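Local coordinates for kelch-like protein 7 (PDB 3II7), which serves as the substrate-specific adapter of a CUL3-RBX1 E3 ubiquitin ligase and is represented here by its kelch-repeat domain, at residues 14-19 against 290-295; 48-53 against 95-100; 153-158 against 194-199; 165-170 against 188-193; 246-251 against 269-274. All coordinates share one frame; numbering follows the deposited sequence.

Contact 1 (14-19 against 290-295); sequences RIALFG and LICVVD
The ring of the kelch beta-propeller is closed here, as strand 290-295 near the C terminus pairs with strand 14-18 near the N terminus. The strands run antiparallel in one blade. R14, A16 and F18 are the hydrogen-bonded residues, opposite V294, C292 and L290. Each of these three pairs has both N-H...O bonds, so six backbone bonds join the strands. The A16 N to C292 O bond, 2.8 Å, lies nearly along the C=O axis. The return bond from C292 N to A16 O is longer, at 3.1 Å, and lies in the carbonyl plane.

I15 and L17 project to one face with I291 and V293. I15 and I291 lie side by side and point the same way. I291 CG1, anti to the backbone N (chi1 -175°), is the atom that meets I15 CG2, at 3.6 Å. On the other face, A16 CB meets V294 CG1 at 3.8 Å, and R14 CB meets V294 CG2 at 3.6 Å. C292 SG lies at the edge of the F18 ring, near its plane, 4.5 Å from F18 CE1. The polar end of R14 leads away and forms a salt bridge with D12.

I15 and L17 touch strand 249-254, and F18 and V294 reach strand 57-61, so this blade packs on a neighbour by each face. Backbone bonds hold the register, while the side chains that meet are nearly all apolar. The closure therefore rests on sheet pairing and hydrophobic contact, with no salt bridge between the strands.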
# COMPACT_ATOMS: atom_id res chain seq x y z
N ARG A 14 -9.10 4.88 11.68
CA ARG A 14 -8.18 3.90 12.26
C ARG A 14 -7.28 3.47 11.15
O ARG A 14 -7.65 3.58 9.96
CB ARG A 14 -8.90 2.65 12.78
CG ARG A 14 -9.88 2.85 13.92
CD ARG A 14 -9.21 3.16 15.25
NE ARG A 14 -10.20 3.11 16.33
CZ ARG A 14 -11.13 4.05 16.55
NH1 ARG A 14 -11.23 5.13 15.78
NH2 ARG A 14 -11.99 3.89 17.55
N ILE A 15 -6.11 2.96 11.52
CA ILE A 15 -5.23 2.28 10.58
C ILE A 15 -5.32 0.79 10.89
O ILE A 15 -5.05 0.36 12.02
CB ILE A 15 -3.79 2.80 10.68
CG1 ILE A 15 -3.76 4.31 10.46
CG2 ILE A 15 -2.91 2.04 9.65
CD1 ILE A 15 -2.42 5.01 10.70
N ALA A 16 -5.76 0.01 9.92
CA ALA A 16 -6.01 -1.43 10.10
C ALA A 16 -4.86 -2.21 9.52
O ALA A 16 -4.43 -1.97 8.39
CB ALA A 16 -7.28 -1.82 9.44
N LEU A 17 -4.36 -3.17 10.31
CA LEU A 17 -3.25 -4.03 9.90
C LEU A 17 -3.73 -5.47 9.89
O LEU A 17 -4.36 -5.92 10.86
CB LEU A 17 -2.07 -3.86 10.83
CG LEU A 17 -1.28 -2.55 10.68
CD1 LEU A 17 -2.07 -1.37 11.15
CD2 LEU A 17 0.05 -2.63 11.43
N PHE A 18 -3.47 -6.18 8.80
CA PHE A 18 -3.93 -7.57 8.65
C PHE A 18 -2.79 -8.51 8.44
O PHE A 18 -2.02 -8.36 7.48
CB PHE A 18 -4.91 -7.71 7.51
CG PHE A 18 -6.19 -6.89 7.71
CD1 PHE A 18 -6.26 -5.56 7.25
CD2 PHE A 18 -7.28 -7.44 8.36
CE1 PHE A 18 -7.40 -4.81 7.43
CE2 PHE A 18 -8.43 -6.70 8.55
CZ PHE A 18 -8.50 -5.37 8.07
N GLY A 19 -2.69 -9.52 9.32
CA GLY A 19 -1.57 -10.44 9.30
C GLY A 19 -1.92 -11.88 9.56
O GLY A 19 -1.08 -12.62 10.06
N LEU A 290 -0.74 -6.48 5.68
CA LEU A 290 -1.47 -5.54 4.87
C LEU A 290 -1.90 -4.37 5.75
O LEU A 290 -2.17 -4.55 6.95
CB LEU A 290 -2.68 -6.24 4.23
CG LEU A 290 -2.32 -7.45 3.40
CD1 LEU A 290 -3.61 -8.14 2.95
CD2 LEU A 290 -1.47 -7.01 2.21
N ILE A 291 -1.91 -3.18 5.17
CA ILE A 291 -2.25 -1.96 5.92
C ILE A 291 -3.15 -1.04 5.09
O ILE A 291 -2.96 -0.89 3.86
CB ILE A 291 -0.94 -1.21 6.33
CG1 ILE A 291 -1.27 -0.00 7.24
CG2 ILE A 291 -0.09 -0.85 5.10
CD1 ILE A 291 -0.02 0.63 7.92
N CYS A 292 -4.15 -0.43 5.74
CA CYS A 292 -4.97 0.56 5.09
C CYS A 292 -5.62 1.45 6.13
O CYS A 292 -5.69 1.09 7.32
CB CYS A 292 -6.04 -0.07 4.17
SG CYS A 292 -7.27 -1.04 5.01
N VAL A 293 -6.07 2.62 5.70
CA VAL A 293 -6.82 3.51 6.57
C VAL A 293 -8.30 3.19 6.43
O VAL A 293 -8.82 3.06 5.29
CB VAL A 293 -6.57 4.98 6.22
CG1 VAL A 293 -7.46 5.93 7.10
CG2 VAL A 293 -5.11 5.29 6.34
N VAL A 294 -8.97 3.01 7.57
CA VAL A 294 -10.41 2.79 7.58
C VAL A 294 -11.13 3.96 8.25
O VAL A 294 -10.60 4.58 9.16
CB VAL A 294 -10.80 1.47 8.32
CG1 VAL A 294 -10.02 0.30 7.79
CG2 VAL A 294 -10.60 1.58 9.77
N ASP A 295 -12.33 4.25 7.79
CA ASP A 295 -13.31 5.02 8.55
C ASP A 295 -14.35 4.08 9.23
O ASP A 295 -15.02 3.29 8.54
CB ASP A 295 -14.04 5.96 7.62
CG ASP A 295 -14.71 7.08 8.35
OD1 ASP A 295 -14.86 6.99 9.59
OD2 ASP A 295 -15.09 8.06 7.68

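Contact 2 (48-53 against 95-100); sequences DAACVF and LAACAA. With EDO (1,2-ethanediol), chain H.
L95 reaches A50 with one branch of its side chain. Its CB stays back from the other strand. L95 CG lies between the backbone N and the carbonyl carbon (chi1 76°) and comes to 4.1 Å from A50 CB. L95 CD2, which goes furthest in, touches A50 CB at 3.8 Å and also lies against the backbone of D48 and A49. The L95 carbonyl O is 3.7 Å from A50 CB, so the A50 methyl is met by both the backbone and the side chain of L95. A97 CB lies 4.0 Å from A50 CB. Further along, V52 CG1 meets A97 CB, while V52 CG2 lies against A99 CB and the C98-A99 peptide, in the conformer described.

Strands 50-53 and 96-100 run nearly parallel, 12° apart, yet no direct hydrogen bond joins them. Two waters do this instead. One donates to A49 O and L95 O. The other donates to C51 O and A97 O, 3.2 Å from each. A bound ethanediol, probably from the crystallisation liquor, accepts from A49 N through its O1.

Strands 50-54 and 96-100 are each the first strand of a four-stranded blade, so the contact joins two adjacent propeller blades. Strand 57-61 pairs with the first, and strand 103-107 with the second. V52 and A99 both touch I104. C51 and F53 point away from this contact and reach strand 290-295.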
# COMPACT_ATOMS: atom_id res chain seq x y z
N ASP A 48 2.26 -11.78 -0.10
CA ASP A 48 2.34 -10.77 -1.15
C ASP A 48 0.98 -10.40 -1.76
O ASP A 48 0.83 -10.34 -2.97
CB ASP A 48 3.34 -11.22 -2.21
CG ASP A 48 4.78 -11.31 -1.66
OD1 ASP A 48 5.12 -10.50 -0.76
OD2 ASP A 48 5.52 -12.18 -2.12
N ALA A 49 -0.01 -10.18 -0.90
CA ALA A 49 -1.34 -9.68 -1.34
C ALA A 49 -1.41 -8.15 -1.23
O ALA A 49 -0.38 -7.47 -1.03
CB ALA A 49 -2.45 -10.35 -0.50
N ALA A 50 -2.61 -7.62 -1.42
CA ALA A 50 -2.88 -6.19 -1.30
C ALA A 50 -4.21 -5.98 -0.61
O ALA A 50 -5.04 -6.88 -0.59
CB ALA A 50 -2.90 -5.52 -2.68
N CYS A 51 -4.40 -4.79 -0.04
CA CYS A 51 -5.69 -4.47 0.56
C CYS A 51 -6.12 -3.06 0.20
O CYS A 51 -5.30 -2.26 -0.25
CB CYS A 51 -5.66 -4.66 2.06
SG CYS A 51 -4.92 -3.35 2.96
N VAL A 52 -7.41 -2.79 0.33
CA VAL A 52 -7.93 -1.48 0.00
C VAL A 52 -9.23 -1.29 0.77
O VAL A 52 -9.96 -2.25 0.99
CB VAL A 52 -8.14 -1.33 -1.56
CG1 VAL A 52 -8.82 -2.59 -2.13
CG2 VAL A 52 -8.93 -0.08 -1.91
N PHE A 53 -9.49 -0.06 1.18
CA PHE A 53 -10.72 0.27 1.89
C PHE A 53 -11.65 1.08 1.02
O PHE A 53 -11.22 2.06 0.38
CB PHE A 53 -10.40 1.04 3.15
CG PHE A 53 -11.59 1.45 3.91
CD1 PHE A 53 -12.27 0.53 4.72
CD2 PHE A 53 -12.07 2.75 3.85
CE1 PHE A 53 -13.38 0.93 5.46
CE2 PHE A 53 -13.20 3.14 4.57
CZ PHE A 53 -13.84 2.25 5.37
N LEU A 95 0.98 -7.27 -6.31
CA LEU A 95 0.13 -6.26 -6.96
C LEU A 95 -0.13 -5.12 -5.97
O LEU A 95 0.12 -5.26 -4.77
CB LEU A 95 -1.18 -6.90 -7.42
CG LEU A 95 -2.27 -7.22 -6.38
CD1 LEU A 95 -3.45 -7.85 -7.11
CD2 LEU A 95 -1.77 -8.11 -5.25
N ALA A 96 -0.61 -3.99 -6.48
CA ALA A 96 -1.00 -2.87 -5.66
C ALA A 96 -2.49 -2.64 -5.88
O ALA A 96 -3.06 -3.06 -6.89
CB ALA A 96 -0.20 -1.63 -6.02
N ALA A 97 -3.12 -1.99 -4.92
CA ALA A 97 -4.55 -1.70 -5.00
C ALA A 97 -4.90 -0.39 -4.36
O ALA A 97 -4.25 0.03 -3.38
CB ALA A 97 -5.38 -2.86 -4.36
N CYS A 98 -5.96 0.24 -4.87
CA CYS A 98 -6.53 1.43 -4.28
C CYS A 98 -7.99 1.55 -4.71
O CYS A 98 -8.45 0.78 -5.54
CB CYS A 98 -5.70 2.68 -4.61
SG CYS A 98 -5.86 3.25 -6.28
N ALA A 99 -8.72 2.53 -4.16
CA ALA A 99 -10.12 2.71 -4.52
C ALA A 99 -10.37 4.13 -4.97
O ALA A 99 -9.80 5.09 -4.41
CB ALA A 99 -11.01 2.41 -3.32
N ALA A 100 -11.22 4.27 -5.98
CA ALA A 100 -11.67 5.57 -6.43
C ALA A 100 -13.11 5.48 -6.91
O ALA A 100 -13.42 4.66 -7.79
CB ALA A 100 -10.76 6.10 -7.58
C1 EDO H . 0.69 -9.06 2.20
O1 EDO H . 0.32 -10.39 1.86
C2 EDO H . 2.19 -8.85 2.19
O2 EDO H . 2.44 -7.44 2.19
O HOH W 1 1.42 -6.73 -2.83
O HOH W 2 -5.06 0.88 -0.43

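Contact 3 (153-158 against 194-199); sequences YVCGGS and HGLVFV. With EDO (1,2-ethanediol), chain F.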
# COMPACT_ATOMS: atom_id res chain seq x y z
N TYR A 153 -2.31 7.10 -8.88
CA TYR A 153 -0.87 7.25 -9.09
C TYR A 153 -0.16 5.96 -8.74
O TYR A 153 -0.44 5.34 -7.70
CB TYR A 153 -0.30 8.34 -8.22
CG TYR A 153 -0.78 9.72 -8.55
CD1 TYR A 153 -0.03 10.59 -9.33
CD2 TYR A 153 -2.02 10.15 -8.12
CE1 TYR A 153 -0.50 11.84 -9.66
CE2 TYR A 153 -2.50 11.43 -8.44
CZ TYR A 153 -1.72 12.27 -9.22
OH TYR A 153 -2.16 13.53 -9.54
N VAL A 154 0.76 5.56 -9.60
CA VAL A 154 1.65 4.46 -9.34
C VAL A 154 3.10 4.96 -9.38
O VAL A 154 3.43 5.78 -10.21
CB VAL A 154 1.48 3.40 -10.42
CG1 VAL A 154 2.56 2.38 -10.32
CG2 VAL A 154 0.11 2.73 -10.32
N CYS A 155 3.96 4.45 -8.50
CA CYS A 155 5.37 4.70 -8.60
C CYS A 155 6.21 3.59 -8.03
O CYS A 155 5.84 2.87 -7.05
CB CYS A 155 5.80 6.00 -8.00
SG CYS A 155 5.55 6.10 -6.28
N GLY A 156 7.36 3.48 -8.63
CA GLY A 156 8.38 2.52 -8.25
C GLY A 156 7.96 1.08 -8.51
O GLY A 156 7.24 0.79 -9.47
N GLY A 157 8.44 0.20 -7.66
CA GLY A 157 8.33 -1.23 -7.90
C GLY A 157 9.54 -1.76 -8.64
O GLY A 157 10.54 -1.06 -8.84
N SER A 158 9.46 -3.02 -9.06
CA SER A 158 10.54 -3.63 -9.81
C SER A 158 10.03 -4.40 -11.01
O SER A 158 8.84 -4.70 -11.11
CB SER A 158 11.35 -4.55 -8.92
OG SER A 158 10.56 -5.62 -8.45
N HIS A 194 8.08 0.57 -0.67
CA HIS A 194 7.99 1.85 -0.03
C HIS A 194 6.55 2.13 0.37
O HIS A 194 5.61 1.57 -0.18
CB HIS A 194 8.47 2.98 -0.98
CG HIS A 194 7.82 2.97 -2.33
ND1 HIS A 194 8.00 1.95 -3.22
CD2 HIS A 194 7.06 3.90 -2.98
CE1 HIS A 194 7.34 2.20 -4.34
NE2 HIS A 194 6.78 3.39 -4.23
N GLY A 195 6.38 3.03 1.31
CA GLY A 195 5.08 3.59 1.61
C GLY A 195 4.74 4.62 0.56
O GLY A 195 5.63 5.24 -0.03
N LEU A 196 3.44 4.83 0.36
CA LEU A 196 2.97 5.79 -0.67
C LEU A 196 1.65 6.30 -0.18
O LEU A 196 0.65 5.54 -0.12
CB LEU A 196 2.85 5.15 -2.06
CG LEU A 196 2.76 6.19 -3.19
CD1 LEU A 196 4.12 6.98 -3.33
CD2 LEU A 196 2.32 5.55 -4.53
N VAL A 197 1.66 7.57 0.24
CA VAL A 197 0.51 8.18 0.89
C VAL A 197 0.26 9.57 0.40
O VAL A 197 1.20 10.35 0.20
CB VAL A 197 0.66 8.15 2.44
CG1 VAL A 197 0.75 6.71 2.95
CG2 VAL A 197 1.89 8.98 2.90
N PHE A 198 -1.01 9.90 0.26
CA PHE A 198 -1.46 11.23 -0.19
C PHE A 198 -1.84 12.07 1.04
O PHE A 198 -2.71 11.67 1.84
CB PHE A 198 -2.67 11.07 -1.09
CG PHE A 198 -3.30 12.37 -1.52
CD1 PHE A 198 -2.53 13.38 -2.08
CD2 PHE A 198 -4.66 12.57 -1.39
CE1 PHE A 198 -3.11 14.55 -2.51
CE2 PHE A 198 -5.24 13.74 -1.81
CZ PHE A 198 -4.46 14.74 -2.36
N VAL A 199 -1.18 13.22 1.18
CA VAL A 199 -1.49 14.17 2.24
C VAL A 199 -1.59 15.55 1.64
O VAL A 199 -0.58 16.12 1.20
CB VAL A 199 -0.45 14.19 3.35
CG1 VAL A 199 -0.97 15.07 4.51
CG2 VAL A 199 -0.14 12.81 3.84
C1 EDO F . -3.35 8.51 2.31
O1 EDO F . -2.99 7.91 1.03
C2 EDO F . -3.68 7.45 3.35
O2 EDO F . -2.52 6.72 3.81
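The polar part of this contact is one weak hydrogen bond, from H194 NE2 to C155 O. The atoms are 3.0 Å apart, but the N-H...O angle is only 122°. C155 O lies in the plane of the imidazole, at its edge, and is also close to H194 CE1, 3.2 Å away. H194 CB points toward 153-158, and CG sits between the backbone N and the carbonyl carbon (chi1 52°).

Sulfur makes the second kind of contact. C155 SG approaches the edge of the same ring, 4.7 Å from its centroid and 3.6 Å from H194 NE2. An apolar group closes in beside it, as L196 CD1 touches C155 SG at 3.4 Å and L196 CD2 follows at 3.7 Å. SG thus sits against both the imidazole and the isobutyl group. Replacing H194 with alanine would probably leave a gap beside C155 SG and remove the weak NE2 bond to C155 O.

The third element is steric. G156 and G157 form a double glycine of the kind that marks kelch repeats. Both have positive phi, and a CB on G156 would clash with H194 CE1. The imidazole can therefore lie close to the backbone here. The G156 carbonyl O accepts a bond from R140.

C155 is in strand 151-155, the second strand of its blade, while L196 is in strand 195-199, the first strand of the next. L196 also touches V146 of strand 144-148 and I203 and A205 of strand 202-206. C155 also touches M187 and C171 of strand 171-175.

Contact 4 (165-170 against 188-193); sequences GRVLNS and IEARKN. With EDO (1,2-ethanediol), chain L.
V167 presses one methyl onto the backbone of R191 and K192. V167 CG1 is anti to the backbone N (chi1 -178°) and comes to 3.4 Å from R191 C and 3.5 Å from K192 N. The same methyl is 4.1 Å from A190 CB. The other methyl, CG2, lies near K192 CD, and the two side chains cross at about a right angle.

One hydrogen bond joins the segments, from R191 N to L168 O, at 3.2 Å with an N-H...O angle of 159°. The donor stands above the carbonyl plane, 37° out of it. A190 CA gives the same oxygen a C-H...O contact at 3.4 Å.

Further out, G157 probably bonds to both segments, by its O to L168 N and by its N to R191 O. A190 O accepts from N210. The R191 guanidinium leads away from 165-170 to a salt bridge with E219 and hydrogen bonds with N217 and G207 O. E189 CB lies over one face of that group, 3.3 Å above its plane and toward the rim, and E189 OE2 is bonded to N217. An ethanediol, probably from the crystallisation liquor, accepts from V167 N.

Both segments belong to kelch repeat 4. The first carries short strand 166-167; the second lies in the loop between strands 180-184 and 195-199. The contact is mostly aliphatic carbon on backbone, with a single direct hydrogen bond. R191 is tied twice, by its backbone N to L168 O and by its guanidinium to E219, where the opposite charges would probably favour the ionised forms.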
# COMPACT_ATOMS: atom_id res chain seq x y z
N GLY A 165 17.32 -7.85 -13.18
CA GLY A 165 16.19 -6.92 -13.13
C GLY A 165 16.59 -5.58 -12.54
O GLY A 165 17.80 -5.31 -12.32
N ARG A 166 15.59 -4.74 -12.26
CA ARG A 166 15.87 -3.45 -11.68
C ARG A 166 14.67 -2.88 -10.97
O ARG A 166 13.52 -3.21 -11.29
CB ARG A 166 16.40 -2.45 -12.72
CG ARG A 166 15.42 -1.99 -13.70
CD ARG A 166 16.10 -1.25 -14.86
NE ARG A 166 15.14 -1.00 -15.92
CZ ARG A 166 14.40 0.09 -16.03
NH1 ARG A 166 14.52 1.10 -15.16
NH2 ARG A 166 13.54 0.20 -17.05
N VAL A 167 14.97 -2.04 -10.00
CA VAL A 167 13.99 -1.29 -9.26
C VAL A 167 13.79 0.05 -9.97
O VAL A 167 14.75 0.68 -10.46
CB VAL A 167 14.42 -1.11 -7.79
CG1 VAL A 167 13.34 -0.35 -6.96
CG2 VAL A 167 14.69 -2.47 -7.16
N LEU A 168 12.54 0.49 -10.01
CA LEU A 168 12.12 1.62 -10.85
C LEU A 168 11.99 2.93 -10.07
O LEU A 168 11.60 2.91 -8.91
CB LEU A 168 10.78 1.31 -11.45
CG LEU A 168 10.66 0.06 -12.30
CD1 LEU A 168 9.15 -0.34 -12.49
CD2 LEU A 168 11.32 0.29 -13.64
N ASN A 169 12.32 4.07 -10.73
CA ASN A 169 11.92 5.34 -10.15
C ASN A 169 10.70 5.93 -10.85
O ASN A 169 10.12 6.93 -10.39
CB ASN A 169 13.09 6.32 -10.07
CG ASN A 169 13.60 6.73 -11.41
OD1 ASN A 169 13.25 6.15 -12.44
ND2 ASN A 169 14.46 7.75 -11.42
N SER A 170 10.23 5.28 -11.91
CA SER A 170 9.18 5.87 -12.71
C SER A 170 7.84 5.96 -12.00
O SER A 170 7.51 5.14 -11.10
CB SER A 170 9.05 5.12 -14.00
OG SER A 170 8.55 3.85 -13.79
N ILE A 188 13.12 10.73 -7.24
CA ILE A 188 14.56 10.93 -7.08
C ILE A 188 15.27 9.59 -6.83
O ILE A 188 16.35 9.32 -7.38
CB ILE A 188 14.83 11.90 -5.94
CG1 ILE A 188 14.23 13.27 -6.33
CG2 ILE A 188 16.33 11.98 -5.63
CD1 ILE A 188 14.14 14.24 -5.15
N GLU A 189 14.62 8.73 -6.02
CA GLU A 189 15.15 7.42 -5.68
C GLU A 189 14.35 6.34 -6.38
O GLU A 189 13.12 6.41 -6.42
CB GLU A 189 15.03 7.20 -4.17
CG GLU A 189 15.97 7.99 -3.34
CD GLU A 189 17.41 7.43 -3.28
OE1 GLU A 189 17.69 6.38 -3.87
OE2 GLU A 189 18.24 8.06 -2.63
N ALA A 190 15.02 5.30 -6.90
CA ALA A 190 14.31 4.08 -7.27
C ALA A 190 13.85 3.44 -5.95
O ALA A 190 14.59 3.44 -4.97
CB ALA A 190 15.22 3.14 -8.05
N ARG A 191 12.62 2.92 -5.91
CA ARG A 191 12.05 2.34 -4.67
C ARG A 191 11.09 1.24 -5.00
O ARG A 191 10.30 1.37 -5.94
CB ARG A 191 11.21 3.37 -3.85
CG ARG A 191 11.87 4.66 -3.53
CD ARG A 191 10.91 5.59 -2.81
NE ARG A 191 11.56 6.88 -2.65
CZ ARG A 191 12.31 7.23 -1.60
NH1 ARG A 191 12.48 6.43 -0.56
NH2 ARG A 191 12.89 8.41 -1.59
N LYS A 192 11.16 0.17 -4.21
CA LYS A 192 10.08 -0.81 -4.10
C LYS A 192 9.83 -1.05 -2.62
O LYS A 192 10.67 -0.78 -1.78
CB LYS A 192 10.40 -2.12 -4.80
CG LYS A 192 11.55 -2.96 -4.17
CD LYS A 192 11.72 -4.26 -4.94
CE LYS A 192 12.77 -5.15 -4.33
NZ LYS A 192 12.70 -6.56 -4.88
N ASN A 193 8.66 -1.59 -2.30
CA ASN A 193 8.25 -1.83 -0.92
C ASN A 193 8.24 -0.59 -0.03
O ASN A 193 8.32 -0.70 1.20
CB ASN A 193 9.12 -2.95 -0.27
CG ASN A 193 9.04 -4.27 -1.00
OD1 ASN A 193 10.07 -4.82 -1.40
ND2 ASN A 193 7.83 -4.77 -1.20
C1 EDO L . 18.29 -0.51 -9.75
O1 EDO L . 17.74 -1.75 -9.26
C2 EDO L . 17.94 0.67 -8.85
O2 EDO L . 18.46 0.50 -7.53

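Contact 5 (246-251 against 269-274); sequences VGSIVY and NTETDK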
# COMPACT_ATOMS: atom_id res chain seq x y z
N VAL A 246 -2.97 9.78 8.45
CA VAL A 246 -4.24 10.26 8.98
C VAL A 246 -4.02 11.73 9.30
O VAL A 246 -3.11 12.09 10.09
CB VAL A 246 -4.69 9.52 10.22
CG1 VAL A 246 -6.00 10.14 10.78
CG2 VAL A 246 -4.91 8.04 9.92
N GLY A 247 -4.83 12.58 8.70
CA GLY A 247 -4.65 14.00 8.85
C GLY A 247 -3.30 14.40 8.27
O GLY A 247 -2.93 13.99 7.13
N SER A 248 -2.56 15.19 9.05
CA SER A 248 -1.29 15.70 8.59
C SER A 248 -0.11 14.79 9.01
O SER A 248 1.04 15.11 8.73
CB SER A 248 -1.06 17.11 9.11
OG SER A 248 -1.11 17.15 10.51
N ILE A 249 -0.40 13.68 9.68
CA ILE A 249 0.67 12.79 10.19
C ILE A 249 0.78 11.50 9.39
O ILE A 249 -0.24 10.85 9.09
CB ILE A 249 0.46 12.41 11.68
CG1 ILE A 249 0.19 13.64 12.52
CG2 ILE A 249 1.66 11.59 12.21
CD1 ILE A 249 1.34 14.70 12.51
N VAL A 250 2.01 11.14 9.04
CA VAL A 250 2.29 9.84 8.42
C VAL A 250 2.84 8.90 9.48
O VAL A 250 3.79 9.24 10.18
CB VAL A 250 3.31 9.93 7.28
CG1 VAL A 250 3.55 8.50 6.68
CG2 VAL A 250 2.80 10.94 6.19
N TYR A 251 2.22 7.72 9.59
CA TYR A 251 2.58 6.71 10.60
C TYR A 251 3.25 5.54 9.92
O TYR A 251 2.68 4.99 8.97
CB TYR A 251 1.33 6.22 11.37
CG TYR A 251 0.61 7.31 12.09
CD1 TYR A 251 0.90 7.61 13.42
CD2 TYR A 251 -0.33 8.09 11.44
CE1 TYR A 251 0.25 8.66 14.09
CE2 TYR A 251 -1.00 9.12 12.11
CZ TYR A 251 -0.70 9.41 13.42
OH TYR A 251 -1.33 10.45 14.06
N ASN A 269 5.41 14.48 10.89
CA ASN A 269 4.53 15.63 10.81
C ASN A 269 4.81 16.35 9.48
O ASN A 269 5.84 17.00 9.33
CB ASN A 269 4.76 16.55 12.00
CG ASN A 269 3.79 17.70 12.02
OD1 ASN A 269 3.36 18.17 10.98
ND2 ASN A 269 3.52 18.22 13.21
N THR A 270 3.90 16.21 8.52
CA THR A 270 4.10 16.74 7.17
C THR A 270 4.19 18.27 7.17
O THR A 270 4.77 18.85 6.27
CB THR A 270 3.00 16.29 6.20
OG1 THR A 270 1.72 16.73 6.68
CG2 THR A 270 3.00 14.77 6.00
N GLU A 271 3.59 18.92 8.17
CA GLU A 271 3.57 20.39 8.22
C GLU A 271 4.84 21.00 8.74
O GLU A 271 5.17 22.13 8.39
CB GLU A 271 2.39 20.87 9.07
CG GLU A 271 1.06 20.49 8.48
CD GLU A 271 0.70 21.40 7.31
OE1 GLU A 271 0.53 22.61 7.55
OE2 GLU A 271 0.58 20.92 6.15
N THR A 272 5.56 20.26 9.60
CA THR A 272 6.83 20.72 10.20
C THR A 272 8.08 19.99 9.65
O THR A 272 9.24 20.38 9.96
CB THR A 272 6.79 20.56 11.72
OG1 THR A 272 6.72 19.18 12.04
CG2 THR A 272 5.57 21.32 12.30
N ASP A 273 7.86 18.94 8.86
CA ASP A 273 8.94 18.09 8.33
C ASP A 273 9.82 17.49 9.45
O ASP A 273 11.07 17.49 9.37
CB ASP A 273 9.77 18.89 7.31
CG ASP A 273 10.88 18.07 6.68
OD1 ASP A 273 10.65 16.88 6.38
OD2 ASP A 273 11.98 18.61 6.48
N LYS A 274 9.15 16.93 10.47
CA LYS A 274 9.81 16.33 11.62
C LYS A 274 9.36 14.91 11.80
O LYS A 274 8.15 14.64 11.86
CB LYS A 274 9.53 17.13 12.90
CG LYS A 274 10.11 18.53 12.89
CD LYS A 274 9.88 19.25 14.23
O HOH W 3 0.65 18.63 11.60
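The N269 carboxamide meets the tip of I249 in a hairpin of a kelch propeller blade, where I249 CD1 lies 3.9 Å from N269 CG. N269 OD1 accepts from E271 N in the plane of the amide, which makes an Asx turn, and a water also donates to it. The other flat group is the Y251 ring, which takes I249 CG2 on one face, 3.4 Å above the plane and offset toward the rim. I249 and N269 form a non-hydrogen-bonded antiparallel pair where strand 249-254 begins and strand 264-269 ends. A type II' turn from V246 to I249 leads into the first. A G1 bulge, with D273 and K274 facing N269, follows the second.

The polar link is S248 O, which is gripped twice by T270. T270 OG1 donates to it at 2.7 Å and T270 N at 3.1 Å, the latter bond nearly straight (163°). OG1 sits between the backbone N and the carbonyl carbon (chi1 59°), within reach of S248 O. An alanine in place of T270 would probably leave S248 O with one of its two donors and open a gap beside V250. V250 and T270 cross at about a right angle, with V250 CG2 3.8 Å from T270 CG2.

From the N terminus, segment 14-19 opens contact 1, which closes only at 290-295. It encloses the rest of the propeller, and all the other contacts nest inside it. Contact 2 comes next and joins the first strands of two successive blades. It is in series with contacts 3, 4 and 5. Contact 3 spans a later pair of blades, and contact 4 nests within it, closing the shorter loop from 165-170 to 188-193. The two touch through G157. Contact 5 closes a hairpin in the last full blade before the chain returns to contact 1. It touches contact 3 through V197 and V199, and contact 1 through I15. Contact 1 also packs against contact 2. No contacts cross along the chain.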